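Local coordinates for protein tRNA dimethylallyltransferase (Staphylococcus epidermidis ATCC 12228, PDB 3D3Q) that probably transfers a dimethylallyl group from dimethylallyl diphosphate onto adenosine 37 of tRNAs that read codons beginning with uridine, using magnesium, at residues G258-M262 with E263-E267; L107-Q110 with S111-N115; E139-N143 with N144-E148; D68-P71 with P72-F76. One frame throughout, in Å; residues are numbered along the deposited sequence.

Contact 1: residues G258-M262 with E263-E267; sequences GNISM and ENAVE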
# COMPACT_ATOMS: atom_id res chain seq x y z
N GLY A 258 11.86 -9.64 29.92
CA GLY A 258 11.17 -9.50 31.18
C GLY A 258 11.15 -8.07 31.66
O GLY A 258 10.98 -7.80 32.85
N ASN A 259 11.33 -7.14 30.73
CA ASN A 259 11.32 -5.73 31.10
C ASN A 259 9.93 -5.14 30.89
O ASN A 259 9.58 -4.12 31.48
CB ASN A 259 12.36 -4.96 30.28
CG ASN A 259 13.77 -5.39 30.61
OD1 ASN A 259 14.50 -5.85 29.74
ND2 ASN A 259 14.15 -5.25 31.87
N ILE A 260 9.14 -5.79 30.06
CA ILE A 260 7.79 -5.32 29.80
C ILE A 260 6.82 -6.51 29.84
O ILE A 260 7.19 -7.64 29.52
CB ILE A 260 7.74 -4.57 28.46
CG1 ILE A 260 6.33 -4.06 28.18
CG2 ILE A 260 8.25 -5.46 27.34
CD1 ILE A 260 6.21 -3.24 26.92
N SER A 261 5.57 -6.26 30.26
CA SER A 261 4.57 -7.33 30.35
C SER A 261 3.96 -7.65 29.01
O SER A 261 3.88 -6.79 28.14
CB SER A 261 3.46 -6.94 31.34
OG SER A 261 2.74 -5.82 30.87
N MSE A 262 3.51 -8.88 28.84
CA MSE A 262 2.91 -9.30 27.59
C MSE A 262 1.70 -8.42 27.26
O MSE A 262 1.54 -7.99 26.12
CB MSE A 262 2.47 -10.77 27.67
CG MSE A 262 1.89 -11.35 26.38
SE MSE A 262 3.21 -11.70 24.99
CE MSE A 262 3.19 -9.94 24.18
N GLU A 263 0.88 -8.15 28.26
CA GLU A 263 -0.32 -7.32 28.08
C GLU A 263 0.01 -5.97 27.48
O GLU A 263 -0.46 -5.61 26.40
CB GLU A 263 -1.04 -7.14 29.41
CG GLU A 263 -1.62 -8.43 29.97
CD GLU A 263 -0.67 -9.20 30.88
OE1 GLU A 263 -1.02 -10.34 31.25
OE2 GLU A 263 0.40 -8.66 31.24
N ASN A 264 0.83 -5.21 28.21
CA ASN A 264 1.26 -3.88 27.80
C ASN A 264 1.89 -3.88 26.40
O ASN A 264 1.58 -3.02 25.57
CB ASN A 264 2.24 -3.33 28.84
CG ASN A 264 1.54 -2.92 30.12
OD1 ASN A 264 2.18 -2.50 31.08
ND2 ASN A 264 0.21 -3.02 30.13
N ALA A 265 2.76 -4.85 26.15
CA ALA A 265 3.42 -4.98 24.86
C ALA A 265 2.39 -5.17 23.75
O ALA A 265 2.41 -4.46 22.75
CB ALA A 265 4.38 -6.16 24.89
N VAL A 266 1.50 -6.14 23.92
CA VAL A 266 0.48 -6.39 22.92
C VAL A 266 -0.34 -5.14 22.68
O VAL A 266 -0.75 -4.87 21.55
CB VAL A 266 -0.45 -7.53 23.34
CG1 VAL A 266 -1.55 -7.72 22.29
CG2 VAL A 266 0.35 -8.82 23.50
N GLU A 267 -0.57 -4.38 23.74
CA GLU A 267 -1.33 -3.14 23.63
C GLU A 267 -0.63 -2.18 22.67
O GLU A 267 -1.29 -1.51 21.86
CB GLU A 267 -1.45 -2.48 25.00
CG GLU A 267 -1.92 -1.06 24.89
CD GLU A 267 -3.15 -0.79 25.71
OE1 GLU A 267 -3.01 -0.64 26.94
OE2 GLU A 267 -4.26 -0.77 25.11
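Ser-261 and Asn-264 meet where the chain turns into helix 262-286, and the hydrogen bonds between the two segments start there. Ser-261 is the N-cap: its OG takes a weak bond from the backbone N of Asn-264 at 3.3 Å. With chi1 at 65°, OG stands between the serine's own N and carbonyl carbon and turns in under the first helical turn. The main chain adds two regular helical bonds, Ala-265 N to Ser-261 O at 3.0 Å and Val-266 N to Met-262 O at 2.9 Å, the second almost straight at 171°.

Apolar contacts lie on the flank of the turn. Ile-260, just ahead of the cap, reaches forward with CG1 anti to its backbone N (chi1 -180°), which brings its CD1 to 4.0 Å from Ala-265 CB. Met-262, a selenomethionine, bends at chi2 and chi3; as modelled its CE lies on the other side of Ala-265 CB from Ile-260 CD1, but the placement of this CE is doubtful. Ile-260 also packs on Pro-254 and Val-255 and Met-262 on Leu-252, all of helix 252-257.

Polar and apolar roles are divided between neighbours: the serine hydroxyl serves an amide of the first turn that has no earlier helical carbonyl to bond, while Ile-260, from the loop, packs its CD1 against Ala-265 and so ties the loop to the first turn.

Contact 2: residues L107-Q110 with S111-N115; sequences LYIQ and SLLYN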
# COMPACT_ATOMS: atom_id res chain seq x y z
N LEU A 107 6.60 4.59 -0.44
CA LEU A 107 7.94 4.75 -0.98
C LEU A 107 8.24 3.67 -2.01
O LEU A 107 8.39 3.97 -3.19
CB LEU A 107 8.99 4.70 0.13
CG LEU A 107 9.43 6.01 0.80
CD1 LEU A 107 10.35 5.66 1.96
CD2 LEU A 107 10.15 6.91 -0.20
N TYR A 108 8.31 2.41 -1.56
CA TYR A 108 8.60 1.29 -2.45
C TYR A 108 7.79 1.27 -3.73
O TYR A 108 8.29 0.87 -4.77
CB TYR A 108 8.37 -0.04 -1.73
CG TYR A 108 9.36 -0.33 -0.63
CD1 TYR A 108 10.23 -1.41 -0.73
CD2 TYR A 108 9.41 0.47 0.52
CE1 TYR A 108 11.14 -1.69 0.29
CE2 TYR A 108 10.32 0.21 1.55
CZ TYR A 108 11.19 -0.88 1.42
OH TYR A 108 12.10 -1.16 2.42
N ILE A 109 6.54 1.70 -3.67
CA ILE A 109 5.71 1.68 -4.85
C ILE A 109 5.96 2.83 -5.80
O ILE A 109 6.08 2.62 -7.01
CB ILE A 109 4.23 1.63 -4.49
CG1 ILE A 109 3.95 0.37 -3.69
CG2 ILE A 109 3.38 1.63 -5.74
CD1 ILE A 109 4.35 -0.92 -4.41
N GLN A 110 6.03 4.06 -5.30
CA GLN A 110 6.27 5.17 -6.20
C GLN A 110 7.69 5.13 -6.75
O GLN A 110 7.93 5.43 -7.93
CB GLN A 110 5.98 6.52 -5.53
CG GLN A 110 7.09 7.08 -4.66
CD GLN A 110 6.90 8.58 -4.40
OE1 GLN A 110 7.65 9.18 -3.64
NE2 GLN A 110 5.89 9.17 -5.04
N SER A 111 8.63 4.73 -5.91
CA SER A 111 10.03 4.66 -6.34
C SER A 111 10.14 3.75 -7.56
O SER A 111 10.98 3.96 -8.43
CB SER A 111 10.90 4.14 -5.19
OG SER A 111 10.73 4.93 -4.02
N LEU A 112 9.25 2.76 -7.60
CA LEU A 112 9.21 1.79 -8.69
C LEU A 112 8.40 2.26 -9.88
O LEU A 112 8.66 1.87 -11.02
CB LEU A 112 8.63 0.46 -8.19
CG LEU A 112 8.20 -0.59 -9.23
CD1 LEU A 112 9.39 -1.03 -10.09
CD2 LEU A 112 7.60 -1.76 -8.50
N LEU A 113 7.40 3.08 -9.62
CA LEU A 113 6.53 3.56 -10.69
C LEU A 113 7.06 4.77 -11.44
O LEU A 113 6.92 4.87 -12.65
CB LEU A 113 5.14 3.86 -10.13
CG LEU A 113 4.44 2.65 -9.50
CD1 LEU A 113 3.13 3.08 -8.88
CD2 LEU A 113 4.22 1.58 -10.56
N TYR A 114 7.70 5.68 -10.71
CA TYR A 114 8.20 6.91 -11.31
C TYR A 114 9.69 7.10 -11.16
O TYR A 114 10.28 6.68 -10.17
CB TYR A 114 7.49 8.09 -10.65
CG TYR A 114 6.00 7.91 -10.57
CD1 TYR A 114 5.25 7.71 -11.71
CD2 TYR A 114 5.34 7.94 -9.34
CE1 TYR A 114 3.89 7.53 -11.66
CE2 TYR A 114 3.96 7.76 -9.26
CZ TYR A 114 3.24 7.56 -10.45
OH TYR A 114 1.88 7.38 -10.45
N ASN A 115 10.31 7.75 -12.14
CA ASN A 115 11.73 8.01 -12.09
C ASN A 115 12.04 9.41 -11.60
O ASN A 115 12.74 10.14 -12.29
CB ASN A 115 12.35 7.86 -13.46
CG ASN A 115 12.81 6.47 -13.71
OD1 ASN A 115 13.41 6.20 -14.75
ND2 ASN A 115 12.53 5.56 -12.78
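Ser-111 bonds twice to the carbonyl of Leu-107, one turn back. Its N donates to Leu-107 O at 2.8 Å, nearly in line with the C=O, and its OG donates to the same oxygen at 2.7 Å from well above the carbonyl plane. A chi1 of -55° swings OG to the backbone N side and brings it to the oxygen that this N already uses; the serine's polar group is folded back onto its own helix. Leu-112 follows with a weak bond from its N to Ile-109 O at 3.2 Å, and its side chain packs on Phe-81 and Ile-89 of helix 78-94.

Leu-113 lies alongside Ile-109 with both side chains pointing the same way, its CD1 3.5 Å from Ile-109 CG2. Its N donates to Ile-109 O at 3.0 Å and weakly to Gln-110 O. At Tyr-114, the first residue to leave helical angles, N still reaches Gln-110 O at 2.8 Å; one face of its ring is covered by Leu-113 CB.

Ile-109 O and Gln-110 O, each approached weakly from the third residue on and also from the fourth, mark the C-terminal turn of helix 106-113. The helix follows strand 98-102 of the parallel sheet in this P-loop NTPase-like fold.

Contact 3: residues E139-N143 with N144-E148; sequences EHLNN and NKLHE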
# COMPACT_ATOMS: atom_id res chain seq x y z
N GLU A 139 -18.90 21.96 0.83
CA GLU A 139 -19.98 21.09 0.37
C GLU A 139 -21.17 21.96 -0.03
O GLU A 139 -21.96 21.58 -0.88
CB GLU A 139 -20.40 20.11 1.48
CG GLU A 139 -19.37 19.02 1.82
CD GLU A 139 -19.86 18.06 2.92
OE1 GLU A 139 -20.13 18.54 4.05
OE2 GLU A 139 -19.97 16.83 2.66
N HIS A 140 -21.27 23.13 0.58
CA HIS A 140 -22.35 24.04 0.25
C HIS A 140 -22.27 24.47 -1.22
O HIS A 140 -23.22 24.31 -1.98
CB HIS A 140 -22.31 25.28 1.14
CG HIS A 140 -22.61 26.55 0.41
ND1 HIS A 140 -23.81 26.78 -0.22
CD2 HIS A 140 -21.84 27.64 0.16
CE1 HIS A 140 -23.77 27.95 -0.83
NE2 HIS A 140 -22.59 28.49 -0.62
N LEU A 141 -21.11 25.01 -1.60
CA LEU A 141 -20.88 25.48 -2.96
C LEU A 141 -21.42 24.57 -4.03
O LEU A 141 -21.24 23.35 -4.00
CB LEU A 141 -19.38 25.69 -3.21
CG LEU A 141 -18.67 27.01 -2.88
CD1 LEU A 141 -18.72 27.30 -1.37
CD2 LEU A 141 -17.23 26.91 -3.36
N ASN A 142 -22.09 25.17 -5.00
CA ASN A 142 -22.64 24.40 -6.10
C ASN A 142 -21.50 23.86 -6.95
O ASN A 142 -20.33 24.10 -6.67
CB ASN A 142 -23.54 25.29 -6.96
CG ASN A 142 -22.80 26.48 -7.49
OD1 ASN A 142 -21.95 26.35 -8.38
ND2 ASN A 142 -23.10 27.65 -6.95
N ASN A 143 -21.85 23.14 -8.00
CA ASN A 143 -20.84 22.57 -8.88
C ASN A 143 -19.93 23.61 -9.53
O ASN A 143 -18.72 23.43 -9.59
CB ASN A 143 -21.50 21.73 -9.96
CG ASN A 143 -21.27 20.26 -9.76
OD1 ASN A 143 -21.91 19.43 -10.41
ND2 ASN A 143 -20.34 19.92 -8.87
N ASN A 144 -20.52 24.70 -10.02
CA ASN A 144 -19.74 25.75 -10.68
C ASN A 144 -19.02 26.68 -9.71
O ASN A 144 -17.89 27.09 -9.97
CB ASN A 144 -20.63 26.57 -11.63
CG ASN A 144 -20.60 26.06 -13.08
OD1 ASN A 144 -19.57 26.14 -13.76
ND2 ASN A 144 -21.73 25.54 -13.54
N LYS A 145 -19.65 27.01 -8.59
CA LYS A 145 -19.00 27.91 -7.64
C LYS A 145 -17.73 27.25 -7.11
O LYS A 145 -16.71 27.92 -6.92
CB LYS A 145 -19.95 28.26 -6.50
CG LYS A 145 -19.60 29.56 -5.77
CD LYS A 145 -20.56 29.82 -4.59
CE LYS A 145 -20.24 31.12 -3.84
NZ LYS A 145 -21.04 31.20 -2.58
N LEU A 146 -17.78 25.95 -6.89
CA LEU A 146 -16.63 25.19 -6.39
C LEU A 146 -15.55 25.10 -7.46
O LEU A 146 -14.36 24.98 -7.15
CB LEU A 146 -17.05 23.78 -5.98
CG LEU A 146 -15.91 22.86 -5.54
CD1 LEU A 146 -15.41 23.30 -4.19
CD2 LEU A 146 -16.38 21.41 -5.49
N HIS A 147 -15.97 25.12 -8.72
CA HIS A 147 -15.06 25.05 -9.87
C HIS A 147 -14.31 26.37 -9.99
O HIS A 147 -13.11 26.38 -10.26
CB HIS A 147 -15.84 24.79 -11.15
CG HIS A 147 -14.98 24.50 -12.34
ND1 HIS A 147 -14.14 23.40 -12.41
CD2 HIS A 147 -14.85 25.13 -13.53
CE1 HIS A 147 -13.54 23.37 -13.58
NE2 HIS A 147 -13.96 24.41 -14.28
N GLU A 148 -15.04 27.48 -9.79
CA GLU A 148 -14.46 28.82 -9.86
C GLU A 148 -13.34 28.85 -8.83
O GLU A 148 -12.22 29.28 -9.11
CB GLU A 148 -15.47 29.93 -9.48
CG GLU A 148 -16.85 29.96 -10.19
CD GLU A 148 -16.81 30.18 -11.71
OE1 GLU A 148 -17.90 30.31 -12.33
OE2 GLU A 148 -15.69 30.20 -12.28
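An asparagine N-cap starts helix 143-153. Asn-142 OD1 accepts from the backbone N of Lys-145, a capping bond whose modelled length of 2.4 Å is too short to trust at this resolution. The amide is turned inward by a chi1 of 58°, which holds CG between the residue's own N and carbonyl carbon, and it lies across the start of the Lys-145 side chain at about a right angle. Behind the cap, Leu-146 N donates to Asn-142 O at 3.2 Å, the donor tilted 30° from the carbonyl plane, and His-147 N reaches Asn-143 O weakly.

Leu-141, one place before the cap, points toward the helix. Its CD2 lies 4.1 Å from Leu-146 CB, while its CG meets the Lys-145 chain at 3.8 Å from CD, the two side chains crossing at about a right angle. Lys-145 is extended from end to end, and this carries its NZ along the loop to the edge of the His-140 ring, 3.7 Å from NE2.

The loop of 139-142 connects helix 125-136 to helix 143-153 at the protein surface. On the inner side Leu-146 packs against Arg-166, Leu-170 and Ile-173 of helix 166-179, and Arg-166 NH1 also bonds to Leu-141 O, fastening the loop to that same helix.

Contact 4: residues D68-P71 with P72-F76; sequences DILP and PDASF
The backbone makes a type I beta turn from Pro-71 to Ala-74, closed by a bond from Ala-74 N to Pro-71 O of 2.9 Å, with the donor lying 51° out of the carbonyl plane. Pro-72 and Asp-73 hold the two corner positions, and the fixed phi of the Pro-72 ring suits the first of them.

The side chains pack across the mouth of this turn. Ala-74 CB packs against two neighbouring residues of the incoming arm, Leu-70 CB at 3.6 Å and the ring carbon CD of Pro-71 at 3.5 Å. Asp-73 turns back so that its OD1 lies 3.7 Å from Pro-71 CG, at the corner of the ring; a chi1 of 60° places its carboxylate on that side. Further along, Leu-70 CD1 touches Phe-76 CD1 at 3.7 Å, the leucine side chain crossing the aromatic one at about a right angle. Phe-76 CG stands anti to its backbone N (chi1 -155°), which sends the ring back toward the incoming arm and on to Phe-81 of helix 78-94.

The turn is anchored from outside: Pro-72 O accepts from Ser-243 OG, and Pro-72 packs on Phe-238. This is a type I beta turn with proline at position i+1, set in the connection from strand 64-65 to helix 78-94, its two arms joined by a small apolar cluster.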
# COMPACT_ATOMS: atom_id res chain seq x y z
N ASP A 68 11.52 -14.51 0.98
CA ASP A 68 12.56 -15.38 1.54
C ASP A 68 13.80 -15.36 0.64
O ASP A 68 14.33 -16.41 0.28
CB ASP A 68 12.08 -16.82 1.66
CG ASP A 68 11.04 -17.00 2.74
OD1 ASP A 68 11.25 -16.51 3.87
OD2 ASP A 68 10.01 -17.65 2.47
N ILE A 69 14.24 -14.16 0.28
CA ILE A 69 15.41 -14.02 -0.58
C ILE A 69 16.63 -13.53 0.19
O ILE A 69 17.72 -13.43 -0.37
CB ILE A 69 15.13 -13.05 -1.73
CG1 ILE A 69 14.70 -11.69 -1.18
CG2 ILE A 69 14.08 -13.63 -2.65
CD1 ILE A 69 14.56 -10.62 -2.24
N LEU A 70 16.46 -13.22 1.47
CA LEU A 70 17.57 -12.74 2.30
C LEU A 70 17.45 -13.21 3.74
O LEU A 70 16.37 -13.59 4.18
CB LEU A 70 17.58 -11.20 2.28
CG LEU A 70 17.66 -10.51 0.93
CD1 LEU A 70 17.23 -9.08 1.08
CD2 LEU A 70 19.06 -10.61 0.39
N PRO A 71 18.56 -13.23 4.49
CA PRO A 71 18.54 -13.66 5.89
C PRO A 71 18.17 -12.41 6.70
O PRO A 71 18.29 -11.30 6.20
CB PRO A 71 19.97 -14.10 6.14
CG PRO A 71 20.73 -13.11 5.33
CD PRO A 71 19.95 -13.09 4.02
N PRO A 72 17.74 -12.58 7.96
CA PRO A 72 17.35 -11.45 8.81
C PRO A 72 18.36 -10.30 8.92
O PRO A 72 17.97 -9.12 8.89
CB PRO A 72 17.07 -12.12 10.15
CG PRO A 72 16.53 -13.45 9.73
CD PRO A 72 17.50 -13.86 8.64
N ASP A 73 19.64 -10.64 9.05
CA ASP A 73 20.72 -9.65 9.18
C ASP A 73 21.04 -8.91 7.88
O ASP A 73 21.87 -7.99 7.86
CB ASP A 73 21.99 -10.34 9.71
CG ASP A 73 22.49 -11.45 8.79
OD1 ASP A 73 22.88 -11.13 7.63
OD2 ASP A 73 22.50 -12.63 9.22
N ALA A 74 20.38 -9.32 6.80
CA ALA A 74 20.60 -8.69 5.51
C ALA A 74 19.94 -7.33 5.48
O ALA A 74 19.06 -7.04 6.29
CB ALA A 74 20.04 -9.57 4.39
N SER A 75 20.36 -6.50 4.55
CA SER A 75 19.81 -5.17 4.44
C SER A 75 18.90 -5.03 3.23
O SER A 75 19.10 -5.67 2.21
CB SER A 75 20.95 -4.15 4.37
OG SER A 75 20.43 -2.86 4.08
N PHE A 76 17.88 -4.18 3.37
CA PHE A 76 16.95 -3.97 2.29
C PHE A 76 16.60 -2.49 2.22
O PHE A 76 16.83 -1.75 3.18
CB PHE A 76 15.71 -4.82 2.49
CG PHE A 76 14.99 -5.13 1.22
CD1 PHE A 76 15.64 -5.82 0.21
CD2 PHE A 76 13.69 -4.71 1.02
CE1 PHE A 76 15.00 -6.09 -1.00
CE2 PHE A 76 13.03 -4.97 -0.19
CZ PHE A 76 13.70 -5.66 -1.20

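Overall arrangement
From the N terminus the chain first meets contact 4, a turn in the connection between edge strand 64-65 and helix 78-94. Contact 2 follows on helix 106-113, beyond strand 98-102, then contact 3 at the start of helix 143-153 and contact 1 at the start of helix 262-286. All four are local and run in series; none nests in or crosses another. Contacts 4 and 2 alone touch, Tyr-108 CE1 packing on Phe-76 CE2 at 3.8 Å, so the loop leading into helix 78-94 packs against helix 106-113. Contacts 1 and 3 are peripheral N-caps, their centres about 52 Å apart, and contacts 3 and 4 lie on opposite sides of the chain's centre.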